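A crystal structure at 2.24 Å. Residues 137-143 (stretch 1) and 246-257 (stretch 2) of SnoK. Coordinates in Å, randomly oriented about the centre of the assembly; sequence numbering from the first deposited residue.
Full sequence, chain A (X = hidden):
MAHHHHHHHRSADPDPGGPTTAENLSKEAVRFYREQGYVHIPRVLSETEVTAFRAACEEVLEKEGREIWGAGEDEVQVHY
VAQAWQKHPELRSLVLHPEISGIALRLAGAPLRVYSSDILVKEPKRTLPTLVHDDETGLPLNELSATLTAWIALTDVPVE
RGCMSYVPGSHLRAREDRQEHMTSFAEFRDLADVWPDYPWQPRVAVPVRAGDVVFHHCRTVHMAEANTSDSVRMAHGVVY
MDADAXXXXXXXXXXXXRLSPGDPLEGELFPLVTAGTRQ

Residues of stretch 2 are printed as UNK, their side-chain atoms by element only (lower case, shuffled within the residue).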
# COMPACT_ATOMS: atom_id res chain seq x y z
N THR A 137 11.81 -1.14 0.10
CA THR A 137 12.83 -1.15 1.14
C THR A 137 12.43 -2.03 2.34
O THR A 137 13.25 -2.73 2.92
CB THR A 137 13.06 0.30 1.61
OG1 THR A 137 13.57 1.10 0.49
CG2 THR A 137 14.03 0.36 2.75
N GLY A 138 11.15 -1.98 2.70
CA GLY A 138 10.62 -2.76 3.81
C GLY A 138 9.91 -4.09 3.50
O GLY A 138 9.36 -4.72 4.40
N LEU A 139 9.92 -4.52 2.24
CA LEU A 139 9.36 -5.82 1.85
C LEU A 139 10.42 -6.89 1.93
O LEU A 139 11.50 -6.72 1.40
CB LEU A 139 8.80 -5.78 0.44
CG LEU A 139 7.46 -5.03 0.30
CD1 LEU A 139 7.15 -4.80 -1.17
CD2 LEU A 139 6.29 -5.75 0.94
N PRO A 140 10.13 -7.99 2.63
CA PRO A 140 11.11 -9.07 2.85
C PRO A 140 11.14 -10.02 1.65
O PRO A 140 10.94 -11.24 1.79
CB PRO A 140 10.58 -9.75 4.10
CG PRO A 140 9.08 -9.62 3.96
CD PRO A 140 8.84 -8.28 3.29
N LEU A 141 11.41 -9.45 0.48
CA LEU A 141 11.32 -10.14 -0.78
C LEU A 141 12.51 -9.86 -1.68
O LEU A 141 13.14 -8.81 -1.57
CB LEU A 141 10.07 -9.73 -1.54
CG LEU A 141 8.76 -9.88 -0.79
CD1 LEU A 141 7.66 -9.33 -1.65
CD2 LEU A 141 8.44 -11.34 -0.46
N ASN A 142 12.86 -10.85 -2.50
CA ASN A 142 13.78 -10.67 -3.60
C ASN A 142 12.94 -10.57 -4.81
O ASN A 142 11.75 -10.91 -4.81
CB ASN A 142 14.63 -11.88 -3.88
CG ASN A 142 15.66 -12.10 -2.83
OD1 ASN A 142 16.43 -11.20 -2.54
ND2 ASN A 142 15.73 -13.34 -2.28
N GLU A 143 13.59 -10.11 -5.88
CA GLU A 143 13.06 -10.38 -7.20
C GLU A 143 11.89 -9.45 -7.53
O GLU A 143 10.89 -9.82 -8.20
CB GLU A 143 12.69 -11.87 -7.30
CG GLU A 143 13.10 -12.39 -8.62
CD GLU A 143 14.60 -12.39 -8.80
OE1 GLU A 143 15.37 -12.83 -7.91
OE2 GLU A 143 15.02 -11.94 -9.89
N UNK A 246 10.30 -14.32 -4.05
CA UNK A 246 10.89 -15.22 -3.07
C UNK A 246 11.22 -14.49 -1.79
O UNK A 246 11.28 -13.24 -1.77
c UNK A 246 12.16 -15.89 -3.58
c UNK A 246 11.89 -16.74 -4.83
o UNK A 246 13.15 -14.91 -3.86
N UNK A 247 11.46 -15.27 -0.71
CA UNK A 247 11.65 -14.72 0.64
C UNK A 247 13.09 -14.22 0.89
O UNK A 247 14.07 -14.86 0.53
c UNK A 247 11.39 -14.12 3.63
o UNK A 247 12.99 -14.35 6.89
c UNK A 247 12.88 -15.89 5.11
c UNK A 247 11.27 -15.73 1.71
c UNK A 247 11.82 -13.76 4.89
c UNK A 247 12.58 -14.65 5.62
c UNK A 247 11.70 -15.36 3.09
c UNK A 247 12.45 -16.22 3.85
N UNK A 248 13.17 -13.01 1.41
CA UNK A 248 14.46 -12.39 1.75
C UNK A 248 14.39 -11.81 3.14
O UNK A 248 13.57 -10.91 3.37
c UNK A 248 16.16 -10.68 0.98
c UNK A 248 16.37 -9.40 0.19
c UNK A 248 18.32 -8.00 -0.39
n UNK A 248 19.61 -7.71 -0.17
c UNK A 248 14.78 -11.24 0.76
n UNK A 248 17.63 -7.31 -1.31
n UNK A 248 17.75 -8.95 0.35
N UNK A 249 15.23 -12.30 4.05
CA UNK A 249 15.12 -11.89 5.44
C UNK A 249 15.29 -10.40 5.62
O UNK A 249 16.11 -9.77 4.94
c UNK A 249 16.43 -13.82 5.33
c UNK A 249 16.18 -13.40 3.91
c UNK A 249 16.26 -12.60 6.12
N UNK A 250 14.46 -9.85 6.48
CA UNK A 250 14.48 -8.42 6.68
C UNK A 250 13.58 -8.00 7.78
O UNK A 250 12.97 -8.84 8.46
N UNK A 251 13.46 -6.68 7.88
CA UNK A 251 12.64 -6.09 8.89
C UNK A 251 11.28 -6.58 8.33
O UNK A 251 11.18 -6.91 7.12
c UNK A 251 12.31 -3.86 7.69
c UNK A 251 12.74 -4.54 8.98
c UNK A 251 14.15 -4.10 9.36
N UNK A 252 10.26 -6.61 9.15
CA UNK A 252 8.91 -7.02 8.76
C UNK A 252 8.68 -8.46 8.30
O UNK A 252 7.74 -8.70 7.52
c UNK A 252 7.79 -4.10 9.13
c UNK A 252 8.41 -4.62 7.86
o UNK A 252 7.10 -4.81 9.84
n UNK A 252 8.08 -2.85 9.44
c UNK A 252 8.24 -6.12 7.70
N UNK A 253 9.48 -9.41 8.77
CA UNK A 253 9.36 -10.79 8.29
C UNK A 253 8.94 -11.78 9.35
O UNK A 253 8.97 -13.01 9.12
o UNK A 253 12.85 -12.00 8.09
c UNK A 253 11.78 -11.53 8.56
c UNK A 253 10.66 -11.24 7.60
o UNK A 253 11.65 -11.28 9.78
N UNK A 254 8.50 -11.27 10.49
CA UNK A 254 8.16 -12.13 11.65
C UNK A 254 7.14 -13.23 11.35
O UNK A 254 7.24 -14.35 11.87
N UNK A 255 6.19 -12.90 10.51
CA UNK A 255 5.14 -13.85 10.10
C UNK A 255 5.58 -14.87 9.04
O UNK A 255 4.78 -15.65 8.57
c UNK A 255 3.97 -13.04 9.55
n UNK A 255 5.06 -11.18 8.23
n UNK A 255 4.48 -11.61 6.22
c UNK A 255 4.28 -12.32 8.28
c UNK A 255 3.94 -12.59 7.01
c UNK A 255 5.16 -10.77 6.98
N UNK A 256 6.84 -14.83 8.63
CA UNK A 256 7.38 -15.73 7.60
C UNK A 256 8.39 -16.72 8.18
O UNK A 256 9.18 -17.29 7.45
c UNK A 256 6.00 -14.62 5.01
c UNK A 256 8.05 -14.92 6.48
c UNK A 256 7.96 -13.15 4.73
c UNK A 256 7.15 -13.93 5.73
N UNK A 257 8.30 -16.99 9.47
CA UNK A 257 9.20 -17.92 10.13
C UNK A 257 9.23 -19.32 9.52
O UNK A 257 10.24 -20.02 9.62
c UNK A 257 8.84 -18.06 11.61
o UNK A 257 7.49 -18.49 11.74

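Position 246 carries three side-chain atoms, a carbon bearing one oxygen and one carbon. The oxygen lies 3.4 Å from Asn-142 CB, and a branched hydroxyl of this kind is Thr-246. Its OG1 accepts a weak hydrogen bond from Asn-142 ND2 at 3.4 Å, while its backbone O takes a straighter one from Asn-142 N at 3.0 Å.

Position 247 has one carbon leading to a six-carbon ring tipped with oxygen. A ring carbon comes within 3.4 Å of Pro-140 O, and the residue is Tyr-247.

At 248, three carbons and a nitrogen run to a carbon carrying two more nitrogens, which spells Arg-248. Its chain is extended, with chi1 to chi3 all t, and its CD sits 3.3 Å from Asn-142 OD1. Its backbone N donates to Pro-140 O at 2.9 Å, with a nearly linear angle of 169°.

Position 249 has three carbons closing a ring onto the backbone N: Pro-249, pointing away from stretch 1 and making no contact with it. Position 250 has no side-chain atoms, hence Gly-250, whose phi/psi of -174/-173 is fully extended.

Position 251 shows one carbon forked into two others, with no oxygen. This is Val-251, whose side chain comes no closer to stretch 1 than 4.4 Å, from its CG2 to Gly-138 CA. Position 252 has three carbons, the third bearing one O and one N; element labels separate Gln-252 from a glutamate. Its CG packs 3.6 Å from Gly-138 O, and its positive phi of 64° suits the type II turn from Gly-250 to position 253.

There, two carbons end in two oxygens: Asp-253, whose CB is 3.8 Å from Pro-140 CB. Its OD2 receives Tyr-247 OH at 2.6 Å and Gly-250 N at 3.1 Å, tying the turn back to the ring.

Position 254 is bare, Gly-254, beyond reach of stretch 1. Position 255 bears a five-membered ring of three carbons and two nitrogens on one carbon, His-255, also without contact. Position 256 has four carbons forked at the second, Leu-256; its CD1 meets Pro-140 CG at 3.8 Å. Position 257, one carbon and one oxygen, is Ser-257, far away.

The rules are economical. Two good backbone bonds, from Arg-248 N and Asn-142 N, pin a short antiparallel pairing, and Leu-141 CA adds a CA-H...O contact to Thr-246 O at 3.3 Å. Pro-140 then fills the space beside Tyr-247, Asp-253 and Leu-256. The aspartate's internal bonds brace the loop that presents this packing surface.

Stretch 2 (246-257) TYRPGVQDGHLS
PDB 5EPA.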